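Local coordinates for protein NDP-N-acetyl-D-galactosaminuronic acid dehydrogenase (Methanosarcina mazei Go1, PDB 3G79) that probably oxidises UDP-N-acetyl-D-mannosamine to UDP-N-acetyl-D-mannosaminouronate, using two NAD+ per sugar, as a member of the UDP-glucose/GDP-mannose dehydrogenase family, at residues Leu142-Ser147 with Val211-Pro216; Asn191-Asp196 with Val217-Gln222; Val445-Arg450 with Val464-Gly469. All coordinates share one frame; numbering follows the deposited sequence.

Interaction 1: Leu142-Ser147 with Val211-Pro216; sequences LVVLES and VELYSP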
loop_
_atom_site.group_PDB
_atom_site.type_symbol
_atom_site.label_atom_id
_atom_site.label_comp_id
_atom_site.label_asym_id
_atom_site.label_seq_id
_atom_site.Cartn_x
_atom_site.Cartn_y
_atom_site.Cartn_z
ATOM N N LEU A 142 -26.931 -16.964 21.437
ATOM C CA LEU A 142 -25.791 -16.529 20.617
ATOM C C LEU A 142 -24.625 -16.042 21.506
ATOM O O LEU A 142 -24.832 -15.234 22.397
ATOM C CB LEU A 142 -26.172 -15.444 19.586
ATOM C CG LEU A 142 -24.973 -14.633 19.049
ATOM C CD1 LEU A 142 -24.364 -15.344 17.836
ATOM C CD2 LEU A 142 -25.339 -13.148 18.661
ATOM N N VAL A 143 -23.417 -16.527 21.219
ATOM C CA VAL A 143 -22.228 -16.111 21.931
ATOM C C VAL A 143 -21.357 -15.337 20.977
ATOM O O VAL A 143 -21.142 -15.749 19.819
ATOM C CB VAL A 143 -21.459 -17.361 22.492
ATOM C CG1 VAL A 143 -20.249 -16.958 23.258
ATOM C CG2 VAL A 143 -22.363 -18.195 23.398
ATOM N N VAL A 144 -20.857 -14.204 21.437
ATOM C CA VAL A 144 -19.954 -13.402 20.623
ATOM C C VAL A 144 -18.627 -13.075 21.314
ATOM O O VAL A 144 -18.598 -12.472 22.385
ATOM C CB VAL A 144 -20.578 -12.045 20.173
ATOM C CG1 VAL A 144 -19.711 -11.409 19.077
ATOM C CG2 VAL A 144 -21.956 -12.251 19.630
ATOM N N LEU A 145 -17.528 -13.439 20.657
ATOM C CA LEU A 145 -16.228 -12.936 21.051
ATOM C C LEU A 145 -16.013 -11.512 20.535
ATOM O O LEU A 145 -15.868 -11.296 19.310
ATOM C CB LEU A 145 -15.113 -13.849 20.553
ATOM C CG LEU A 145 -15.040 -15.314 21.030
ATOM C CD1 LEU A 145 -13.619 -15.851 20.992
ATOM C CD2 LEU A 145 -15.539 -15.434 22.426
ATOM N N GLU A 146 -15.974 -10.566 21.486
ATOM C CA GLU A 146 -15.612 -9.179 21.208
ATOM C C GLU A 146 -14.138 -8.852 21.507
ATOM O O GLU A 146 -13.604 -7.922 20.922
ATOM C CB GLU A 146 -16.535 -8.186 21.944
ATOM C CG GLU A 146 -17.951 -8.111 21.409
ATOM C CD GLU A 146 -18.845 -7.117 22.177
ATOM O OE1 GLU A 146 -18.648 -6.938 23.406
ATOM O OE2 GLU A 146 -19.746 -6.521 21.554
ATOM N N SER A 147 -13.483 -9.606 22.397
ATOM C CA SER A 147 -12.040 -9.406 22.717
ATOM C C SER A 147 -11.157 -9.684 21.483
ATOM O O SER A 147 -11.449 -10.550 20.669
ATOM C CB SER A 147 -11.579 -10.306 23.872
ATOM O OG SER A 147 -12.465 -10.280 24.999
ATOM N N VAL A 211 -25.318 -10.043 13.246
ATOM C CA VAL A 211 -25.729 -8.808 12.598
ATOM C C VAL A 211 -26.902 -8.153 13.353
ATOM O O VAL A 211 -26.886 -6.955 13.603
ATOM C CB VAL A 211 -26.098 -9.053 11.109
ATOM C CG1 VAL A 211 -26.747 -7.818 10.497
ATOM C CG2 VAL A 211 -24.855 -9.421 10.312
ATOM N N GLU A 212 -27.887 -8.947 13.757
ATOM C CA GLU A 212 -29.046 -8.462 14.508
ATOM C C GLU A 212 -28.671 -7.865 15.869
ATOM O O GLU A 212 -29.347 -6.939 16.370
ATOM C CB GLU A 212 -30.052 -9.588 14.714
ATOM C CG GLU A 212 -30.426 -10.341 13.439
ATOM C CD GLU A 212 -31.349 -11.534 13.694
ATOM O OE1 GLU A 212 -31.861 -11.705 14.832
ATOM O OE2 GLU A 212 -31.545 -12.324 12.739
ATOM N N LEU A 213 -27.599 -8.398 16.460
ATOM C CA LEU A 213 -27.165 -7.960 17.767
ATOM C C LEU A 213 -26.518 -6.607 17.609
ATOM O O LEU A 213 -26.669 -5.753 18.454
ATOM C CB LEU A 213 -26.180 -8.969 18.372
ATOM C CG LEU A 213 -25.613 -8.655 19.731
ATOM C CD1 LEU A 213 -26.742 -8.433 20.741
ATOM C CD2 LEU A 213 -24.617 -9.746 20.207
ATOM N N TYR A 214 -25.817 -6.403 16.499
ATOM C CA TYR A 214 -25.043 -5.153 16.338
ATOM C C TYR A 214 -25.632 -4.019 15.481
ATOM O O TYR A 214 -25.196 -2.891 15.616
ATOM C CB TYR A 214 -23.591 -5.451 15.907
ATOM C CG TYR A 214 -22.814 -6.188 16.983
ATOM C CD1 TYR A 214 -22.262 -5.496 18.082
ATOM C CD2 TYR A 214 -22.635 -7.559 16.922
ATOM C CE1 TYR A 214 -21.565 -6.167 19.082
ATOM C CE2 TYR A 214 -21.930 -8.225 17.927
ATOM C CZ TYR A 214 -21.401 -7.525 18.998
ATOM O OH TYR A 214 -20.724 -8.212 20.018
ATOM N N SER A 215 -26.575 -4.302 14.599
ATOM C CA SER A 215 -27.163 -3.246 13.770
ATOM C C SER A 215 -27.794 -2.125 14.609
ATOM O O SER A 215 -27.600 -0.960 14.278
ATOM C CB SER A 215 -28.173 -3.801 12.745
ATOM O OG SER A 215 -27.501 -4.298 11.590
ATOM N N PRO A 216 -28.511 -2.454 15.712
ATOM C CA PRO A 216 -29.206 -1.354 16.383
ATOM C C PRO A 216 -28.354 -0.315 17.125
ATOM O O PRO A 216 -28.841 0.772 17.392
ATOM C CB PRO A 216 -30.165 -2.062 17.339
ATOM C CG PRO A 216 -30.380 -3.374 16.732
ATOM C CD PRO A 216 -29.065 -3.754 16.103
#
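L142, V144 and E146 face L213 and Y214 across a helix-on-sheet contact of the Rossmann-type NAD-binding domain. Strand 142-145 runs between strands 104-107 and 175-178 and is parallel to both. Helix 204-214 packs on the side of the sheet to which L142 and V144 point. V143 and L145 point away from it.

The apolar part centres on one methyl of L213. L213 CD2 meets L142 CD2 at 3.8 Å and V144 CG2 at 3.7 Å. V144 and L213 lie alongside and run in opposing senses. The other branch of V144 serves the tyrosine, and the two side chains reach toward each other tip to tip. V144 CG1 comes to 3.5 Å from Y214 OH. It also lies 4.0 Å from Y214 CE2, close to the plane of the ring. Within the helix, L213 CG sits 4.1 Å above one face of the Y214 ring, offset toward its rim.

The polar part is a single bond across the contact. Y214 OH donates to E146 OE2 at 2.5 Å. This is very short, and the exact length is doubtful. With CD anti to CA (chi2 180°), the E146 chain passes Y214 OH, and OE2 makes the bond. Its carboxylate plane is turned 41° from the ring. R197, at the start of strand 197-201, forms a salt bridge to the same oxygen. E146 OE2 is thus shared by the phenol and R197, two strands away in the sheet. An alanine here would probably leave Y214 OH without this acceptor and R197 without this acidic partner, with the ring freer to shift. E146 OE2 stands at the edge of the Y214 ring, in its plane.

Interaction 2: Asn191-Asp196 with Val217-Gln222; sequences NIREHD and VLTVGQ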
loop_
_atom_site.group_PDB
_atom_site.type_symbol
_atom_site.label_atom_id
_atom_site.label_comp_id
_atom_site.label_asym_id
_atom_site.label_seq_id
_atom_site.Cartn_x
_atom_site.Cartn_y
_atom_site.Cartn_z
ATOM N N ASN A 191 -16.688 5.613 18.479
ATOM C CA ASN A 191 -15.996 4.522 17.780
ATOM C C ASN A 191 -16.942 3.333 17.563
ATOM O O ASN A 191 -17.146 2.895 16.439
ATOM C CB ASN A 191 -14.739 4.080 18.542
ATOM C CG ASN A 191 -13.577 5.060 18.399
ATOM O OD1 ASN A 191 -12.518 4.830 18.959
ATOM N ND2 ASN A 191 -13.769 6.136 17.649
ATOM N N ILE A 192 -17.532 2.831 18.645
ATOM C CA ILE A 192 -18.486 1.739 18.549
ATOM C C ILE A 192 -19.644 2.090 17.598
ATOM O O ILE A 192 -20.081 1.240 16.825
ATOM C CB ILE A 192 -19.048 1.359 19.932
ATOM C CG1 ILE A 192 -17.903 1.079 20.931
ATOM C CG2 ILE A 192 -20.057 0.196 19.803
ATOM C CD1 ILE A 192 -18.351 0.764 22.293
ATOM N N ARG A 193 -20.124 3.333 17.650
ATOM C CA ARG A 193 -21.269 3.779 16.842
ATOM C C ARG A 193 -20.931 4.099 15.388
ATOM O O ARG A 193 -21.738 3.842 14.519
ATOM C CB ARG A 193 -21.888 5.055 17.420
ATOM C CG ARG A 193 -22.656 4.882 18.707
ATOM C CD ARG A 193 -23.019 6.238 19.359
ATOM N NE ARG A 193 -24.114 6.069 20.298
ATOM C CZ ARG A 193 -24.294 6.776 21.409
ATOM N NH1 ARG A 193 -23.430 7.721 21.743
ATOM N NH2 ARG A 193 -25.350 6.549 22.183
ATOM N N GLU A 194 -19.773 4.710 15.135
ATOM C CA GLU A 194 -19.464 5.240 13.787
ATOM C C GLU A 194 -18.507 4.341 12.977
ATOM O O GLU A 194 -18.552 4.313 11.740
ATOM C CB GLU A 194 -18.976 6.680 13.868
ATOM C CG GLU A 194 -20.020 7.634 14.528
ATOM C CD GLU A 194 -19.487 8.970 15.005
ATOM O OE1 GLU A 194 -18.294 9.262 14.786
ATOM O OE2 GLU A 194 -20.267 9.755 15.614
ATOM N N HIS A 195 -17.677 3.576 13.673
ATOM C CA HIS A 195 -16.831 2.605 13.021
ATOM C C HIS A 195 -17.658 1.433 12.464
ATOM O O HIS A 195 -18.494 0.866 13.165
ATOM C CB HIS A 195 -15.804 2.089 14.026
ATOM C CG HIS A 195 -14.708 3.064 14.357
ATOM N ND1 HIS A 195 -14.716 4.391 13.947
ATOM C CD2 HIS A 195 -13.559 2.896 15.060
ATOM C CE1 HIS A 195 -13.614 4.988 14.375
ATOM N NE2 HIS A 195 -12.899 4.106 15.055
ATOM N N ASP A 196 -17.443 1.084 11.202
ATOM C CA ASP A 196 -18.009 -0.136 10.643
ATOM C C ASP A 196 -17.560 -1.250 11.534
ATOM O O ASP A 196 -16.505 -1.161 12.133
ATOM C CB ASP A 196 -17.500 -0.385 9.226
ATOM C CG ASP A 196 -18.061 0.607 8.215
ATOM O OD1 ASP A 196 -17.408 0.799 7.181
ATOM O OD2 ASP A 196 -19.141 1.201 8.445
ATOM N N VAL A 217 -27.115 -0.605 17.469
ATOM C CA VAL A 217 -26.302 0.436 18.117
ATOM C C VAL A 217 -25.511 1.255 17.095
ATOM O O VAL A 217 -24.970 2.317 17.406
ATOM C CB VAL A 217 -25.338 -0.161 19.187
ATOM C CG1 VAL A 217 -26.069 -1.212 20.056
ATOM C CG2 VAL A 217 -24.102 -0.772 18.538
ATOM N N LEU A 218 -25.411 0.762 15.869
ATOM C CA LEU A 218 -24.699 1.534 14.849
ATOM C C LEU A 218 -25.514 2.737 14.415
ATOM O O LEU A 218 -26.705 2.627 14.183
ATOM C CB LEU A 218 -24.405 0.664 13.625
ATOM C CG LEU A 218 -23.438 -0.462 13.942
ATOM C CD1 LEU A 218 -23.489 -1.523 12.856
ATOM C CD2 LEU A 218 -22.057 0.076 14.154
ATOM N N THR A 219 -24.863 3.882 14.309
ATOM C CA THR A 219 -25.501 5.095 13.825
ATOM C C THR A 219 -24.533 5.656 12.827
ATOM O O THR A 219 -23.725 6.470 13.209
ATOM C CB THR A 219 -25.475 6.187 14.890
ATOM O OG1 THR A 219 -24.136 6.675 14.999
ATOM C CG2 THR A 219 -25.913 5.706 16.259
ATOM N N VAL A 220 -24.520 5.240 11.583
ATOM C CA VAL A 220 -23.462 5.759 10.706
ATOM C C VAL A 220 -22.472 4.693 10.384
ATOM O O VAL A 220 -22.093 4.537 9.224
ATOM C CB VAL A 220 -22.682 6.949 11.315
ATOM C CG1 VAL A 220 -21.248 6.977 10.827
ATOM C CG2 VAL A 220 -23.314 8.272 10.907
ATOM N N GLY A 221 -22.001 3.991 11.414
ATOM C CA GLY A 221 -21.213 2.796 11.179
ATOM C C GLY A 221 -22.073 1.780 10.454
ATOM O O GLY A 221 -23.302 1.822 10.540
ATOM N N GLN A 222 -21.447 0.871 9.723
ATOM C CA GLN A 222 -22.193 -0.248 9.151
ATOM C C GLN A 222 -21.525 -1.562 9.514
ATOM O O GLN A 222 -20.301 -1.631 9.709
ATOM C CB GLN A 222 -22.226 -0.185 7.625
ATOM C CG GLN A 222 -22.885 1.017 6.964
ATOM C CD GLN A 222 -23.116 0.760 5.463
ATOM O OE1 GLN A 222 -24.268 0.658 5.014
ATOM N NE2 GLN A 222 -22.024 0.593 4.706
#
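R193, in the last turn of helix 188-194, meets V217 and T219 of the loop that leads from helix 204-214 to strand 223-227. Its side chain starts with CB, 3.7 Å from T219 OG1. CG is placed anti to the carbonyl carbon and packs 3.7 Å from V217 O. CG also comes near T219 CG2, at 4.2 Å. From CG to NE the chain runs extended, crossing the threonine obliquely. CD and NE move on past T219 CG2. The arginine also packs on L36 of helix 30-39.

The backbone of R193 makes the polar grip. R193 O accepts from two loop N-H groups, T219 N and G221 N, each at 3.1 Å. The bond from G221 N lies in the carbonyl plane on a lone pair. The donor T219 N is tilted 24° from that plane. L218, between V217 and T219, turns its CD2 in to 3.5 Å from I192 O. E194 CB rests on V220 CG1. At G221 the two backbones run so close that a CB would collide with R193 O and H195 O, which explains a glycine.

Beyond the helix, D196 OD2 accepts from Q222 N at 2.7 Å. It is met on the anti side, 18° out of the carboxylate plane. D196 also packs on S272 of the second subunit.

R193 O would find its usual helical donor four residues on, but R197 already belongs to strand 197-201. The chemistry therefore implies a helix C-terminus closed by the loop: two loop N-H groups satisfy the carbonyl, and an aspartate takes the next donor just before strand 223-227.

Interaction 3: Val445-Arg450 with Val464-Gly469; sequences VIIDGR and VYKGIG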
loop_
_atom_site.group_PDB
_atom_site.type_symbol
_atom_site.label_atom_id
_atom_site.label_comp_id
_atom_site.label_asym_id
_atom_site.label_seq_id
_atom_site.Cartn_x
_atom_site.Cartn_y
_atom_site.Cartn_z
ATOM N N VAL A 445 27.035 16.560 16.277
ATOM C CA VAL A 445 26.432 15.628 15.376
ATOM C C VAL A 445 24.956 15.556 15.745
ATOM O O VAL A 445 24.636 15.363 16.923
ATOM C CB VAL A 445 27.139 14.283 15.555
ATOM C CG1 VAL A 445 26.201 13.116 15.268
ATOM C CG2 VAL A 445 28.445 14.217 14.681
ATOM N N ILE A 446 24.075 15.771 14.755
ATOM C CA ILE A 446 22.626 15.532 14.883
ATOM C C ILE A 446 22.177 14.492 13.853
ATOM O O ILE A 446 22.461 14.639 12.684
ATOM C CB ILE A 446 21.767 16.870 14.783
ATOM C CG1 ILE A 446 20.272 16.610 14.952
ATOM C CG2 ILE A 446 21.928 17.570 13.460
ATOM C CD1 ILE A 446 19.745 17.016 16.264
ATOM N N ILE A 447 21.472 13.454 14.312
ATOM C CA ILE A 447 20.882 12.373 13.463
ATOM C C ILE A 447 19.348 12.317 13.663
ATOM O O ILE A 447 18.872 12.109 14.790
ATOM C CB ILE A 447 21.480 10.976 13.833
ATOM C CG1 ILE A 447 22.892 10.772 13.273
ATOM C CG2 ILE A 447 20.728 9.896 13.133
ATOM C CD1 ILE A 447 23.951 11.544 13.853
ATOM N N ASP A 448 18.595 12.510 12.584
ATOM C CA ASP A 448 17.116 12.647 12.604
ATOM C C ASP A 448 16.371 11.433 12.082
ATOM O O ASP A 448 16.470 11.089 10.906
ATOM C CB ASP A 448 16.668 13.850 11.747
ATOM C CG ASP A 448 15.183 14.229 11.963
ATOM O OD1 ASP A 448 14.586 13.788 12.961
ATOM O OD2 ASP A 448 14.614 14.992 11.150
ATOM N N GLY A 449 15.592 10.801 12.948
ATOM C CA GLY A 449 14.840 9.606 12.581
ATOM C C GLY A 449 13.396 9.901 12.223
ATOM O O GLY A 449 12.670 9.032 11.692
ATOM N N ARG A 450 12.992 11.134 12.485
ATOM C CA ARG A 450 11.601 11.522 12.387
ATOM C C ARG A 450 11.301 12.781 11.548
ATOM O O ARG A 450 10.223 13.318 11.638
ATOM C CB ARG A 450 10.993 11.609 13.797
ATOM C CG ARG A 450 11.098 10.300 14.568
ATOM C CD ARG A 450 10.337 9.141 13.876
ATOM N NE ARG A 450 10.438 7.894 14.638
ATOM C CZ ARG A 450 9.766 6.761 14.369
ATOM N NH1 ARG A 450 8.907 6.698 13.337
ATOM N NH2 ARG A 450 9.932 5.684 15.158
ATOM N N VAL A 464 27.103 18.195 12.026
ATOM C CA VAL A 464 27.175 17.152 11.041
ATOM C C VAL A 464 25.849 16.410 11.073
ATOM O O VAL A 464 25.480 15.851 12.126
ATOM C CB VAL A 464 28.274 16.154 11.347
ATOM C CG1 VAL A 464 28.321 15.085 10.227
ATOM C CG2 VAL A 464 29.624 16.859 11.516
ATOM N N TYR A 465 25.161 16.382 9.920
ATOM C CA TYR A 465 23.740 15.973 9.852
ATOM C C TYR A 465 23.494 14.687 9.131
ATOM O O TYR A 465 24.113 14.415 8.148
ATOM C CB TYR A 465 22.906 17.061 9.171
ATOM C CG TYR A 465 21.514 16.633 8.770
ATOM C CD1 TYR A 465 20.416 16.870 9.620
ATOM C CD2 TYR A 465 21.287 15.991 7.555
ATOM C CE1 TYR A 465 19.126 16.479 9.259
ATOM C CE2 TYR A 465 19.999 15.570 7.186
ATOM C CZ TYR A 465 18.916 15.829 8.031
ATOM O OH TYR A 465 17.625 15.412 7.690
ATOM N N LYS A 466 22.536 13.918 9.613
ATOM C CA LYS A 466 22.015 12.724 8.942
ATOM C C LYS A 466 20.532 12.643 9.279
ATOM O O LYS A 466 20.098 12.973 10.415
ATOM C CB LYS A 466 22.672 11.477 9.484
ATOM C CG LYS A 466 24.148 11.404 9.256
ATOM C CD LYS A 466 24.508 10.870 7.908
ATOM C CE LYS A 466 26.035 10.682 7.826
ATOM N NZ LYS A 466 26.574 10.281 6.473
ATOM N N GLY A 467 19.748 12.228 8.290
ATOM C CA GLY A 467 18.327 11.982 8.502
ATOM C C GLY A 467 17.959 10.774 7.690
ATOM O O GLY A 467 18.573 10.516 6.646
ATOM N N ILE A 468 16.957 10.024 8.137
ATOM C CA ILE A 468 16.457 8.928 7.308
ATOM C C ILE A 468 16.108 9.378 5.871
ATOM O O ILE A 468 15.476 10.428 5.641
ATOM C CB ILE A 468 15.327 8.122 7.993
ATOM C CG1 ILE A 468 15.958 7.138 8.983
ATOM C CG2 ILE A 468 14.493 7.308 6.986
ATOM C CD1 ILE A 468 14.966 6.202 9.645
ATOM N N GLY A 469 16.622 8.594 4.919
ATOM C CA GLY A 469 16.486 8.861 3.500
ATOM C C GLY A 469 16.822 10.252 3.009
ATOM O O GLY A 469 16.320 10.660 1.952
#
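A beta-alpha-beta unit closes one side of the parallel sheet of the UDP-binding domain, and V445, I446, I447 and D448 pair here with V464, Y465, K466 and G467. Helix 455-459 connects the two strands. Strand 464-467 is the outermost of the sheet within this chain, and the strand axes are 10° apart.

Backbone bonds alternate between the strands. I446 N donates to V464 O at 3.0 Å, and I446 O accepts from K466 N at 3.2 Å. D448 N then donates to K466 O at 2.7 Å.

V445 CG2 touches V464 CB at 3.9 Å, and I447 CG1 lies as close to K466 CB. I447 and K466 leave the sheet alongside each other, before K466 turns away at CD. Helix 321-345 packs on V445 and I447. On the opposite face I446 CG2 meets the edge of the Y465 ring at CD1, 4.2 Å away, while helix 455-459 covers I446 and Y465. K466 bends at chi2 (-84°), and its NZ bonds to H474 O of the C-terminal histidine tag.

D448 OD1 accepts from R450 N, which makes an Asx turn where the chain leaves the strand. D448 OD2 takes I453 N. The pairing ends with I468 N, which donates to D448 O at 3.0 Å, nearly along the C=O axis.

Interactions 1 and 2 belong to the same Rossmann-type region, with centres 13 Å apart. They adjoin in sequence, as P216 is followed directly by V217. Their segments alternate along the chain. Helix 204-214 packs on the sheet in interaction 1, and the loop after it bonds to the C-terminal end of helix 188-194 in interaction 2. E146 and I192 lie near a glycine-rich GxGxxG-type pattern, consistent with NAD binding nearby. Interaction 3 lies in the UDP-binding domain on the opposite side of the chain's centre. Its centre is 49 Å from that of interaction 1 and 42 Å from that of interaction 2, with nearest atoms about 27 Å and 22 Å away.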